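Local coordinates for protein Alpha/beta hydrolase (Streptomyces albidoflavus, PDB 6KSU) that probably acts as a penicillin-binding-protein-like cyclase that closes non-ribosomal peptides into macrolactams by heterochiral coupling, at residues F87-L92 against T177-L182; G100-D105 against E187-M192; D106-L111 against G183-A188; I142-M147 against A156-R161; D193-M198 against A247-A252. One frame throughout, in Å; residues are numbered along the deposited sequence.

Contact 1: residues F87-L92 against T177-L182; sequences FLTAEL and TGYCLL
T89 and Y179 carry this contact between helix 85-98 and helix 176-189, two helices of a beta-lactamase and penicillin-binding-protein type fold. T89 CG2 lies 3.7 Å from Y179 CD1 and approaches the ring obliquely. The two side chains lie alongside each other and point opposite ways. The same methyl also comes within 4.2 Å of L182 CB. A90 adds a looser touch: A90 CB is 4.2 Å from Y179 OH. The torsion of T89 (chi1 -76°) sets CG2 anti to the backbone N. T89 OG1 then sits beside that N and is hydrogen-bonded to A253 O and W194 NE1, which fixes the rotation of the side chain. At the far end of the ring, Y179 OH is hydrogen-bonded to L132 O. The ring also meets that of H134, with planes about 25° apart. Farther out, the local helix axes approach to 10.6 Å at 36°. An SxxK pattern (S83, K86) falls at the start of helix 85-98 and probably belongs to the active site, as in penicillin-binding proteins. Y179 touches residues of this pattern. Within its own helix, L182 CD1 lies 3.5 Å above the Y179 ring, over its centre.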
# COMPACT_ATOMS: atom_id res chain seq x y z
N PHE A 87 -4.89 -4.70 -2.22
CA PHE A 87 -5.35 -5.94 -1.60
C PHE A 87 -6.60 -6.47 -2.31
O PHE A 87 -6.77 -7.68 -2.44
CB PHE A 87 -5.57 -5.68 -0.11
CG PHE A 87 -6.27 -6.79 0.63
CD1 PHE A 87 -5.62 -7.97 0.92
CD2 PHE A 87 -7.55 -6.59 1.12
CE1 PHE A 87 -6.25 -8.98 1.65
CE2 PHE A 87 -8.19 -7.60 1.84
CZ PHE A 87 -7.54 -8.80 2.10
N LEU A 88 -7.45 -5.60 -2.82
CA LEU A 88 -8.65 -6.08 -3.51
C LEU A 88 -8.32 -6.49 -4.94
O LEU A 88 -8.83 -7.51 -5.43
CB LEU A 88 -9.73 -5.01 -3.47
CG LEU A 88 -9.97 -4.87 -1.96
CD1 LEU A 88 -9.63 -3.47 -1.47
CD2 LEU A 88 -11.37 -5.27 -1.60
N THR A 89 -7.44 -5.73 -5.59
CA THR A 89 -6.92 -6.13 -6.89
C THR A 89 -6.23 -7.48 -6.81
O THR A 89 -6.43 -8.35 -7.67
CB THR A 89 -5.97 -5.06 -7.41
OG1 THR A 89 -6.74 -3.96 -7.88
CG2 THR A 89 -5.10 -5.62 -8.57
N ALA A 90 -5.40 -7.67 -5.77
CA ALA A 90 -4.77 -8.97 -5.57
C ALA A 90 -5.83 -10.04 -5.36
O ALA A 90 -5.73 -11.15 -5.90
CB ALA A 90 -3.83 -8.94 -4.37
N GLU A 91 -6.85 -9.71 -4.57
CA GLU A 91 -7.92 -10.66 -4.34
C GLU A 91 -8.64 -11.00 -5.64
O GLU A 91 -8.98 -12.16 -5.90
CB GLU A 91 -8.87 -10.07 -3.29
CG GLU A 91 -8.40 -10.29 -1.83
CD GLU A 91 -9.55 -10.04 -0.84
OE1 GLU A 91 -10.46 -9.27 -1.19
OE2 GLU A 91 -9.58 -10.63 0.26
N LEU A 92 -8.86 -9.99 -6.48
CA LEU A 92 -9.48 -10.19 -7.77
C LEU A 92 -8.61 -11.09 -8.65
O LEU A 92 -9.10 -12.06 -9.25
CB LEU A 92 -9.71 -8.83 -8.42
CG LEU A 92 -10.42 -8.85 -9.76
CD1 LEU A 92 -11.69 -9.65 -9.64
CD2 LEU A 92 -10.71 -7.41 -10.19
N THR A 177 2.62 1.03 -10.75
CA THR A 177 2.52 0.63 -12.15
C THR A 177 2.43 -0.88 -12.28
O THR A 177 1.71 -1.39 -13.15
CB THR A 177 3.73 1.18 -12.90
OG1 THR A 177 3.84 2.58 -12.64
CG2 THR A 177 3.60 0.93 -14.40
N GLY A 178 3.15 -1.60 -11.43
CA GLY A 178 3.01 -3.05 -11.44
C GLY A 178 1.57 -3.48 -11.24
O GLY A 178 1.10 -4.42 -11.89
N TYR A 179 0.84 -2.79 -10.38
CA TYR A 179 -0.53 -3.19 -10.17
C TYR A 179 -1.44 -2.67 -11.27
O TYR A 179 -2.42 -3.34 -11.62
CB TYR A 179 -1.01 -2.76 -8.79
CG TYR A 179 -0.80 -3.87 -7.78
CD1 TYR A 179 -1.88 -4.55 -7.22
CD2 TYR A 179 0.49 -4.26 -7.39
CE1 TYR A 179 -1.70 -5.56 -6.30
CE2 TYR A 179 0.69 -5.29 -6.47
CZ TYR A 179 -0.42 -5.92 -5.93
OH TYR A 179 -0.25 -6.93 -5.01
N CYS A 180 -1.09 -1.53 -11.88
CA CYS A 180 -1.85 -1.10 -13.05
C CYS A 180 -1.72 -2.11 -14.18
O CYS A 180 -2.68 -2.33 -14.93
CB CYS A 180 -1.39 0.28 -13.48
SG CYS A 180 -1.64 1.53 -12.18
N LEU A 181 -0.56 -2.75 -14.30
CA LEU A 181 -0.43 -3.87 -15.24
C LEU A 181 -1.29 -5.05 -14.83
O LEU A 181 -1.78 -5.79 -15.69
CB LEU A 181 1.03 -4.31 -15.34
CG LEU A 181 1.96 -3.42 -16.14
CD1 LEU A 181 3.42 -3.85 -15.93
CD2 LEU A 181 1.58 -3.46 -17.61
N LEU A 182 -1.50 -5.24 -13.52
CA LEU A 182 -2.42 -6.29 -13.11
C LEU A 182 -3.84 -6.00 -13.59
O LEU A 182 -4.60 -6.93 -13.88
CB LEU A 182 -2.35 -6.47 -11.60
CG LEU A 182 -1.13 -7.25 -11.09
CD1 LEU A 182 -0.96 -7.17 -9.57
CD2 LEU A 182 -1.22 -8.72 -11.55

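Contact 2: residues G100-D105 against E187-M192; sequences GDLDLD and EAASGM
Next to A189, whose methyl meets L102, S190 OG is gripped by two backbone groups. It accepts from M192 N at 3.1 Å, with an N-H...O angle of 163°, and is hydrogen-bonded to I186 O as well. The bond from M192 N closes an ST turn. The bond to I186 O ties that turn to the end of helix 176-189. Across the contact, L102 CD1 lies 4.0 Å from A189 CB. L102 CG is anti to its backbone N (chi1 -179°), which carries the leucine branch out toward the alanine. D101 O touches the same methyl, 4.2 Å from A189 CB. In the beta-lactamase type fold this is where the loop after helix 85-98 packs on the C-terminal end of helix 176-189. G100 starts that loop with a Schellman motif, its positive phi ending the helix. Farther along, a salt bridge of D105 OD1 with R129 NE places the loop on helix 128-132. S190 touches F96 of helix 85-98. L102, from the other segment, is buried and also rests on F96 and on V93.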
# COMPACT_ATOMS: atom_id res chain seq x y z
N GLY A 100 -8.69 -21.24 -12.60
CA GLY A 100 -7.79 -21.68 -13.65
C GLY A 100 -7.75 -20.79 -14.86
O GLY A 100 -7.07 -21.13 -15.84
N ASP A 101 -8.46 -19.66 -14.82
CA ASP A 101 -8.42 -18.66 -15.88
C ASP A 101 -7.10 -17.90 -15.98
O ASP A 101 -6.93 -17.13 -16.92
CB ASP A 101 -9.55 -17.64 -15.68
CG ASP A 101 -10.92 -18.20 -15.97
OD1 ASP A 101 -11.00 -19.37 -16.41
OD2 ASP A 101 -11.93 -17.48 -15.78
N LEU A 102 -6.18 -18.06 -15.03
CA LEU A 102 -5.00 -17.20 -14.99
C LEU A 102 -3.87 -17.91 -14.26
O LEU A 102 -4.07 -18.46 -13.17
CB LEU A 102 -5.30 -15.86 -14.30
CG LEU A 102 -4.13 -14.89 -14.24
CD1 LEU A 102 -3.94 -14.20 -15.58
CD2 LEU A 102 -4.33 -13.86 -13.13
N ASP A 103 -2.68 -17.86 -14.84
CA ASP A 103 -1.54 -18.60 -14.32
C ASP A 103 -0.57 -17.68 -13.58
O ASP A 103 -0.04 -16.72 -14.17
CB ASP A 103 -0.82 -19.33 -15.45
CG ASP A 103 -0.21 -20.63 -15.01
OD1 ASP A 103 0.68 -20.59 -14.12
OD2 ASP A 103 -0.63 -21.68 -15.53
N LEU A 104 -0.32 -17.99 -12.32
CA LEU A 104 0.46 -17.12 -11.45
C LEU A 104 1.90 -17.00 -11.93
O LEU A 104 2.56 -15.99 -11.67
CB LEU A 104 0.38 -17.67 -10.03
CG LEU A 104 0.15 -16.82 -8.78
CD1 LEU A 104 -0.82 -15.66 -8.99
CD2 LEU A 104 -0.36 -17.75 -7.68
N ASP A 105 2.39 -18.01 -12.65
CA ASP A 105 3.73 -18.03 -13.21
C ASP A 105 3.70 -17.90 -14.73
O ASP A 105 4.66 -18.29 -15.39
CB ASP A 105 4.46 -19.31 -12.80
CG ASP A 105 4.73 -19.37 -11.31
OD1 ASP A 105 4.95 -18.29 -10.71
OD2 ASP A 105 4.71 -20.48 -10.74
N GLU A 187 -8.02 -7.66 -17.31
CA GLU A 187 -8.85 -7.33 -18.46
C GLU A 187 -8.63 -8.33 -19.59
O GLU A 187 -9.60 -8.75 -20.24
CB GLU A 187 -8.57 -5.90 -18.93
CG GLU A 187 -9.36 -5.48 -20.18
CD GLU A 187 -8.93 -4.13 -20.76
OE1 GLU A 187 -8.31 -3.31 -20.03
OE2 GLU A 187 -9.21 -3.88 -21.95
N ALA A 188 -7.38 -8.74 -19.84
CA ALA A 188 -7.16 -9.76 -20.86
C ALA A 188 -7.62 -11.15 -20.42
O ALA A 188 -7.93 -11.98 -21.27
CB ALA A 188 -5.69 -9.82 -21.27
N ALA A 189 -7.66 -11.42 -19.11
CA ALA A 189 -7.97 -12.76 -18.61
C ALA A 189 -9.48 -13.00 -18.56
O ALA A 189 -10.00 -13.94 -19.17
CB ALA A 189 -7.34 -12.97 -17.24
N SER A 190 -10.19 -12.17 -17.81
CA SER A 190 -11.61 -11.99 -18.07
C SER A 190 -11.73 -11.29 -19.41
O SER A 190 -10.74 -11.06 -20.11
CB SER A 190 -12.26 -11.19 -16.95
OG SER A 190 -11.87 -9.82 -17.00
N GLY A 191 -12.93 -10.91 -19.80
CA GLY A 191 -13.02 -10.03 -20.94
C GLY A 191 -13.56 -8.68 -20.51
O GLY A 191 -14.08 -7.93 -21.33
N MET A 192 -13.45 -8.37 -19.22
CA MET A 192 -13.99 -7.13 -18.70
C MET A 192 -12.89 -6.20 -18.21
O MET A 192 -11.84 -6.64 -17.73
CB MET A 192 -14.97 -7.36 -17.54
CG MET A 192 -15.84 -8.56 -17.69
SD MET A 192 -16.48 -8.96 -16.06
CE MET A 192 -15.38 -10.27 -15.59

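Contact 3: residues D106-L111 against G183-A188; sequences DPLAGL and GAVIEA
L108 and V185 make the side-chain contact here, and it is wholly apolar. L108 CD2 meets V185 CG2 at 4.1 Å, and the two side chains cross at about a right angle. V185 CG1 is anti to its backbone N (chi1 162°), and CG2, beside that N, is the branch that meets the leucine. L111 CB points toward helix 176-189, and V185 CA is the CA nearest to L111 CA, 6.8 Å away. Both V185 and L111 touch L102, while V185 reaches V128 and L108 reaches L131. A small apolar cluster of the helical part of this beta-lactamase type fold results.

A second kind of contact joins backbone to side chain. L111 O lies 3.7 Å from A188 CB. A188 follows V185 by three residues, so both lie on the same flank of the helix.

The polar bonds stay within each segment or go elsewhere. L111 N bonds L108 O at 3.1 Å in a short, weakly bonded helix. That helix is also held by backbone bonds of L108 with A126 and of A109 with G124. E187 is buried, and both its carboxylate oxygens are taken. OE2 forms a salt bridge with R153 NH2 and a hydrogen bond with S151 OG, and OE1 accepts from Y152 N. With these partners the carboxylate probably stays ionised.

The segments therefore meet through a few van der Waals contacts rather than directed bonds: L108 on V185, and the carbonyl of L111 on the methyl of A188.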
# COMPACT_ATOMS: atom_id res chain seq x y z
N ASP A 106 2.62 -17.37 -15.28
CA ASP A 106 2.78 -17.18 -16.72
C ASP A 106 3.48 -15.86 -17.03
O ASP A 106 3.24 -14.85 -16.36
CB ASP A 106 1.43 -17.22 -17.43
CG ASP A 106 1.13 -18.57 -18.03
OD1 ASP A 106 2.03 -19.45 -17.99
OD2 ASP A 106 0.00 -18.77 -18.53
N PRO A 107 4.35 -15.86 -18.04
CA PRO A 107 5.01 -14.62 -18.44
C PRO A 107 4.03 -13.66 -19.10
O PRO A 107 3.18 -14.07 -19.90
CB PRO A 107 6.08 -15.08 -19.44
CG PRO A 107 6.26 -16.55 -19.16
CD PRO A 107 4.91 -17.04 -18.73
N LEU A 108 4.17 -12.37 -18.78
CA LEU A 108 3.24 -11.37 -19.27
C LEU A 108 3.20 -11.29 -20.80
O LEU A 108 2.23 -10.75 -21.34
CB LEU A 108 3.61 -9.99 -18.72
CG LEU A 108 3.69 -9.72 -17.21
CD1 LEU A 108 3.93 -8.23 -17.00
CD2 LEU A 108 2.45 -10.20 -16.45
N ALA A 109 4.23 -11.79 -21.49
CA ALA A 109 4.24 -11.70 -22.95
C ALA A 109 3.11 -12.51 -23.57
O ALA A 109 2.47 -12.06 -24.53
CB ALA A 109 5.59 -12.17 -23.50
N GLY A 110 2.84 -13.70 -23.02
CA GLY A 110 1.73 -14.51 -23.50
C GLY A 110 0.36 -13.95 -23.17
O GLY A 110 -0.63 -14.35 -23.80
N LEU A 111 0.28 -13.04 -22.20
CA LEU A 111 -0.99 -12.44 -21.81
C LEU A 111 -1.30 -11.16 -22.56
O LEU A 111 -2.47 -10.87 -22.82
CB LEU A 111 -1.00 -12.17 -20.30
CG LEU A 111 -0.87 -13.41 -19.41
CD1 LEU A 111 0.11 -13.22 -18.26
CD2 LEU A 111 -2.25 -13.83 -18.89
N GLY A 183 -4.20 -4.71 -13.70
CA GLY A 183 -5.47 -4.36 -14.31
C GLY A 183 -5.55 -4.78 -15.77
O GLY A 183 -6.58 -5.28 -16.23
N ALA A 184 -4.47 -4.58 -16.52
CA ALA A 184 -4.46 -5.05 -17.90
C ALA A 184 -4.55 -6.57 -17.96
O ALA A 184 -5.27 -7.13 -18.79
CB ALA A 184 -3.21 -4.53 -18.61
N VAL A 185 -3.88 -7.26 -17.03
CA VAL A 185 -3.94 -8.72 -16.98
C VAL A 185 -5.36 -9.19 -16.72
O VAL A 185 -5.89 -10.04 -17.45
CB VAL A 185 -2.97 -9.26 -15.92
CG1 VAL A 185 -3.33 -10.71 -15.56
CG2 VAL A 185 -1.55 -9.13 -16.41
N ILE A 186 -6.00 -8.66 -15.68
CA ILE A 186 -7.39 -8.99 -15.37
C ILE A 186 -8.27 -8.75 -16.59
O ILE A 186 -9.16 -9.55 -16.90
CB ILE A 186 -7.88 -8.17 -14.16
CG1 ILE A 186 -7.39 -8.79 -12.85
CG2 ILE A 186 -9.41 -8.04 -14.16
CD1 ILE A 186 -7.45 -7.80 -11.69
N GLU A 187 -8.02 -7.66 -17.31
CA GLU A 187 -8.85 -7.33 -18.46
C GLU A 187 -8.63 -8.33 -19.59
O GLU A 187 -9.60 -8.75 -20.24
CB GLU A 187 -8.57 -5.90 -18.93
CG GLU A 187 -9.36 -5.48 -20.18
CD GLU A 187 -8.93 -4.13 -20.76
OE1 GLU A 187 -8.31 -3.31 -20.03
OE2 GLU A 187 -9.21 -3.88 -21.95
N ALA A 188 -7.38 -8.74 -19.84
CA ALA A 188 -7.16 -9.76 -20.86
C ALA A 188 -7.62 -11.15 -20.42
O ALA A 188 -7.93 -11.98 -21.27
CB ALA A 188 -5.69 -9.82 -21.27

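Contact 4: residues I142-M147 against A156-R161; sequences IEYDEM and AAACAR
I142 reaches C159 from the loop before helix 153-160. Its CB points toward that helix. CG2 branches off anti to the backbone N, and CG1 goes the other way, beside that N (chi1 -77°). CG1 makes no close approach to the helix but carries the chain onward, extended, to its tip. CD1 makes the touch, 3.9 Å from C159 CA and 4.3 Å from C159 CB. The methyl thus lies against the backbone of the helix as well as a side chain. I142 also touches T177 and Q162, and C159 touches T177 and L181 of helix 176-189.

The second touch is Y144 CD1 on A158 CB, 4.3 Å apart, with the methyl oblique to the ring. Y144 opens a type I beta turn that runs to M147, closed by M147 N bonding Y144 O at 3.2 Å. The turn folds back over the tyrosine, and M147 N sits 3.6 Å above the plane of the Y144 ring. I142 and Y144 lay this loop against helix 153-160, the next helix of the beta-lactamase type fold.

R161 curls back over its own helix, and A158 CA lies 3.5 Å from the guanidinium plane, over its centre. R161 NH1 remains 6.2 Å from E146 OE1, with no contact between the charges. Any attraction between them is probably long-range, and the close contact itself is made by apolar groups and small alanine and cysteine side chains.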
# COMPACT_ATOMS: atom_id res chain seq x y z
N ILE A 142 4.71 5.85 -13.90
CA ILE A 142 4.88 6.12 -15.33
C ILE A 142 3.75 7.04 -15.78
O ILE A 142 2.58 6.74 -15.55
CB ILE A 142 4.86 4.82 -16.16
CG1 ILE A 142 6.19 4.08 -16.04
CG2 ILE A 142 4.57 5.11 -17.61
CD1 ILE A 142 6.19 2.76 -16.78
N GLU A 143 4.11 8.16 -16.41
CA GLU A 143 3.13 9.06 -17.02
C GLU A 143 2.21 8.31 -17.97
O GLU A 143 2.66 7.83 -19.02
CB GLU A 143 3.81 10.21 -17.77
CG GLU A 143 2.90 11.37 -18.25
CD GLU A 143 2.03 11.05 -19.50
OE1 GLU A 143 2.50 11.23 -20.65
OE2 GLU A 143 0.85 10.68 -19.32
N TYR A 144 0.94 8.18 -17.62
CA TYR A 144 -0.06 7.83 -18.61
C TYR A 144 -1.33 8.61 -18.33
O TYR A 144 -2.43 8.05 -18.25
CB TYR A 144 -0.32 6.33 -18.69
CG TYR A 144 -0.95 6.00 -20.02
CD1 TYR A 144 -0.36 6.43 -21.20
CD2 TYR A 144 -2.17 5.34 -20.09
CE1 TYR A 144 -0.94 6.17 -22.42
CE2 TYR A 144 -2.76 5.08 -21.32
CZ TYR A 144 -2.13 5.50 -22.48
OH TYR A 144 -2.71 5.25 -23.71
N ASP A 145 -1.19 9.92 -18.20
CA ASP A 145 -2.35 10.81 -18.16
C ASP A 145 -3.09 10.84 -19.48
O ASP A 145 -4.12 11.52 -19.60
CB ASP A 145 -1.91 12.21 -17.75
CG ASP A 145 -1.36 12.24 -16.33
OD1 ASP A 145 -1.90 11.51 -15.48
OD2 ASP A 145 -0.40 13.00 -16.08
N GLU A 146 -2.60 10.08 -20.46
CA GLU A 146 -3.19 9.94 -21.77
C GLU A 146 -4.31 8.88 -21.80
O GLU A 146 -4.98 8.75 -22.83
CB GLU A 146 -2.06 9.63 -22.76
CG GLU A 146 -1.22 10.88 -23.18
CD GLU A 146 0.24 10.96 -22.64
OE1 GLU A 146 0.88 9.92 -22.42
OE2 GLU A 146 0.76 12.09 -22.47
N MET A 147 -4.57 8.17 -20.69
CA MET A 147 -5.62 7.16 -20.62
C MET A 147 -6.99 7.80 -20.42
O MET A 147 -7.16 8.63 -19.52
CB MET A 147 -5.37 6.17 -19.48
CG MET A 147 -6.49 5.14 -19.26
SD MET A 147 -6.06 3.81 -18.10
CE MET A 147 -7.65 3.01 -17.84
N ALA A 156 -0.60 -0.71 -21.02
CA ALA A 156 0.32 -1.85 -21.06
C ALA A 156 1.47 -1.59 -22.01
O ALA A 156 2.64 -1.81 -21.66
CB ALA A 156 -0.45 -3.09 -21.49
N ALA A 157 1.17 -1.12 -23.22
CA ALA A 157 2.22 -0.81 -24.19
C ALA A 157 3.20 0.21 -23.63
O ALA A 157 4.41 0.00 -23.66
CB ALA A 157 1.61 -0.31 -25.49
N ALA A 158 2.67 1.31 -23.07
CA ALA A 158 3.52 2.40 -22.59
C ALA A 158 4.51 1.92 -21.54
O ALA A 158 5.63 2.44 -21.46
CB ALA A 158 2.67 3.54 -22.03
N CYS A 159 4.12 0.95 -20.71
CA CYS A 159 5.09 0.41 -19.75
C CYS A 159 6.25 -0.26 -20.48
O CYS A 159 7.40 -0.17 -20.03
CB CYS A 159 4.43 -0.60 -18.82
SG CYS A 159 3.03 0.01 -17.93
N ALA A 160 5.95 -0.93 -21.59
CA ALA A 160 6.98 -1.69 -22.30
C ALA A 160 8.10 -0.77 -22.77
O ALA A 160 9.28 -1.16 -22.73
CB ALA A 160 6.35 -2.43 -23.48
N ARG A 161 7.78 0.44 -23.20
CA ARG A 161 8.79 1.42 -23.59
C ARG A 161 9.40 2.14 -22.39
O ARG A 161 9.66 3.34 -22.43
CB ARG A 161 8.19 2.42 -24.59
CG ARG A 161 7.03 3.25 -24.05
CD ARG A 161 6.38 4.10 -25.14
NE ARG A 161 5.20 3.45 -25.72
CZ ARG A 161 3.97 3.95 -25.70
NH1 ARG A 161 3.73 5.12 -25.12
NH2 ARG A 161 2.97 3.28 -26.26

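Contact 5: residues D193-M198 against A247-A252; sequences DWWTAM and ASLSLA
W194 and W195 reach A252 through different first torsions. W194 CG is anti to the backbone N (chi1 171°), whereas W195 CG lies beside it (chi1 -71°). The two indoles, on successive residues, are thereby brought to the same partner. W194 lays one face over A252 C, and W194 CH2 is 3.5 Å from A252 O. W195 CZ2 presses tightly on A252 CB at 3.3 Å. W195 CZ2 also meets L249 CD1 at 3.9 Å, and those side chains cross obliquely. The indoles touch each other edge to face, with W194 CE3 3.6 Å above the plane of W195. M198 CB lies over the other face of W194, opposite A252.

D193 caps the start of helix 194-206, which carries both indoles. D193 OD1 accepts from T196 N at 2.8 Å with an angle of 166°, though from above the carboxylate plane. T196 OG1 donates to D193 OD2 at 2.7 Å. In this beta-lactamase type fold the contact joins the start of that helix to the 3-10 segment before helix 252-255.

The N-H of W195 is taken from outside the two segments, where W195 NE1 bonds H214 O. That bond fixes the polar edge of its ring. The indole carbons nearest 247-252 make van der Waals contact, W194 with A252 and W195 with A252 and L249.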
# COMPACT_ATOMS: atom_id res chain seq x y z
N ASP A 193 -13.16 -4.90 -18.30
CA ASP A 193 -12.27 -3.91 -17.73
C ASP A 193 -12.16 -4.09 -16.21
O ASP A 193 -12.99 -4.75 -15.57
CB ASP A 193 -12.76 -2.51 -18.07
CG ASP A 193 -14.06 -2.15 -17.37
OD1 ASP A 193 -14.02 -1.80 -16.17
OD2 ASP A 193 -15.13 -2.22 -18.02
N TRP A 194 -11.11 -3.48 -15.63
CA TRP A 194 -10.84 -3.69 -14.21
C TRP A 194 -12.01 -3.28 -13.33
O TRP A 194 -12.34 -3.98 -12.37
CB TRP A 194 -9.57 -2.92 -13.79
CG TRP A 194 -9.38 -2.93 -12.30
CD1 TRP A 194 -8.78 -3.90 -11.56
CD2 TRP A 194 -9.80 -1.91 -11.36
NE1 TRP A 194 -8.79 -3.56 -10.21
CE2 TRP A 194 -9.41 -2.35 -10.07
CE3 TRP A 194 -10.44 -0.68 -11.49
CZ2 TRP A 194 -9.66 -1.60 -8.92
CZ3 TRP A 194 -10.71 0.06 -10.36
CH2 TRP A 194 -10.30 -0.40 -9.08
N TRP A 195 -12.65 -2.14 -13.62
CA TRP A 195 -13.81 -1.71 -12.84
C TRP A 195 -14.93 -2.75 -12.87
O TRP A 195 -15.42 -3.19 -11.82
CB TRP A 195 -14.36 -0.38 -13.36
CG TRP A 195 -13.51 0.83 -13.11
CD1 TRP A 195 -13.70 1.78 -12.15
CD2 TRP A 195 -12.36 1.26 -13.87
NE1 TRP A 195 -12.73 2.75 -12.24
CE2 TRP A 195 -11.90 2.46 -13.29
CE3 TRP A 195 -11.68 0.73 -14.97
CZ2 TRP A 195 -10.80 3.15 -13.78
CZ3 TRP A 195 -10.57 1.42 -15.46
CH2 TRP A 195 -10.14 2.61 -14.86
N THR A 196 -15.34 -3.15 -14.08
CA THR A 196 -16.45 -4.09 -14.20
C THR A 196 -16.12 -5.40 -13.49
O THR A 196 -16.96 -5.94 -12.77
CB THR A 196 -16.76 -4.34 -15.68
OG1 THR A 196 -17.06 -3.10 -16.32
CG2 THR A 196 -17.93 -5.30 -15.85
N ALA A 197 -14.90 -5.89 -13.66
CA ALA A 197 -14.52 -7.16 -13.04
C ALA A 197 -14.42 -7.02 -11.52
O ALA A 197 -14.89 -7.90 -10.79
CB ALA A 197 -13.19 -7.63 -13.63
N MET A 198 -13.81 -5.93 -11.04
CA MET A 198 -13.78 -5.69 -9.60
C MET A 198 -15.19 -5.68 -9.01
O MET A 198 -15.46 -6.31 -7.98
CB MET A 198 -13.05 -4.36 -9.32
CG MET A 198 -12.95 -3.95 -7.87
SD MET A 198 -12.13 -5.16 -6.81
CE MET A 198 -10.39 -4.95 -7.20
N ALA A 247 -5.78 12.79 -8.76
CA ALA A 247 -5.42 11.38 -8.87
C ALA A 247 -5.68 10.95 -10.30
O ALA A 247 -6.82 11.01 -10.77
CB ALA A 247 -6.22 10.53 -7.88
N SER A 248 -4.62 10.57 -11.00
CA SER A 248 -4.76 10.21 -12.40
C SER A 248 -5.65 8.98 -12.55
O SER A 248 -5.70 8.11 -11.68
CB SER A 248 -3.39 9.98 -13.04
OG SER A 248 -3.01 8.62 -12.95
N LEU A 249 -6.37 8.93 -13.67
CA LEU A 249 -7.27 7.83 -13.96
C LEU A 249 -6.53 6.49 -13.99
O LEU A 249 -7.03 5.48 -13.47
CB LEU A 249 -7.98 8.07 -15.29
CG LEU A 249 -8.87 6.90 -15.71
CD1 LEU A 249 -10.10 6.85 -14.79
CD2 LEU A 249 -9.27 6.97 -17.19
N SER A 250 -5.34 6.46 -14.58
CA SER A 250 -4.59 5.22 -14.77
C SER A 250 -4.17 4.56 -13.46
O SER A 250 -3.80 3.39 -13.48
CB SER A 250 -3.36 5.49 -15.63
OG SER A 250 -2.67 6.61 -15.12
N LEU A 251 -4.22 5.27 -12.33
CA LEU A 251 -3.82 4.64 -11.07
C LEU A 251 -4.88 3.71 -10.49
O LEU A 251 -4.61 3.05 -9.48
CB LEU A 251 -3.44 5.72 -10.05
CG LEU A 251 -2.04 6.31 -10.31
CD1 LEU A 251 -1.92 7.80 -9.96
CD2 LEU A 251 -0.97 5.48 -9.59
N ALA A 252 -6.04 3.58 -11.16
CA ALA A 252 -7.23 2.98 -10.55
C ALA A 252 -6.98 1.61 -9.94
O ALA A 252 -7.35 1.37 -8.78
CB ALA A 252 -8.35 2.89 -11.60

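How the contacts relate
Helix 176-189 joins contacts 1, 3 and 2, which follow one another along it, the last two overlapping. Contacts 2 and 3 are nearest neighbours, with centres 7 Å apart, and they share E187 and A188. Contact 1 touches contact 3 where L92 CD2 lies 3.6 Å from I186 CD1. It reaches contact 4 through T177 CG2 and C159 SG, 3.7 Å apart. Contact 5 lies about 10 Å from contact 1, centre to centre, and the two touch where L88 C lies 3.4 Å from M198 CE. M147 O packs on L249 CD2, joining contacts 4 and 5. Of the five, contact 1 is the one whose Y179 reaches the probable SxxK site.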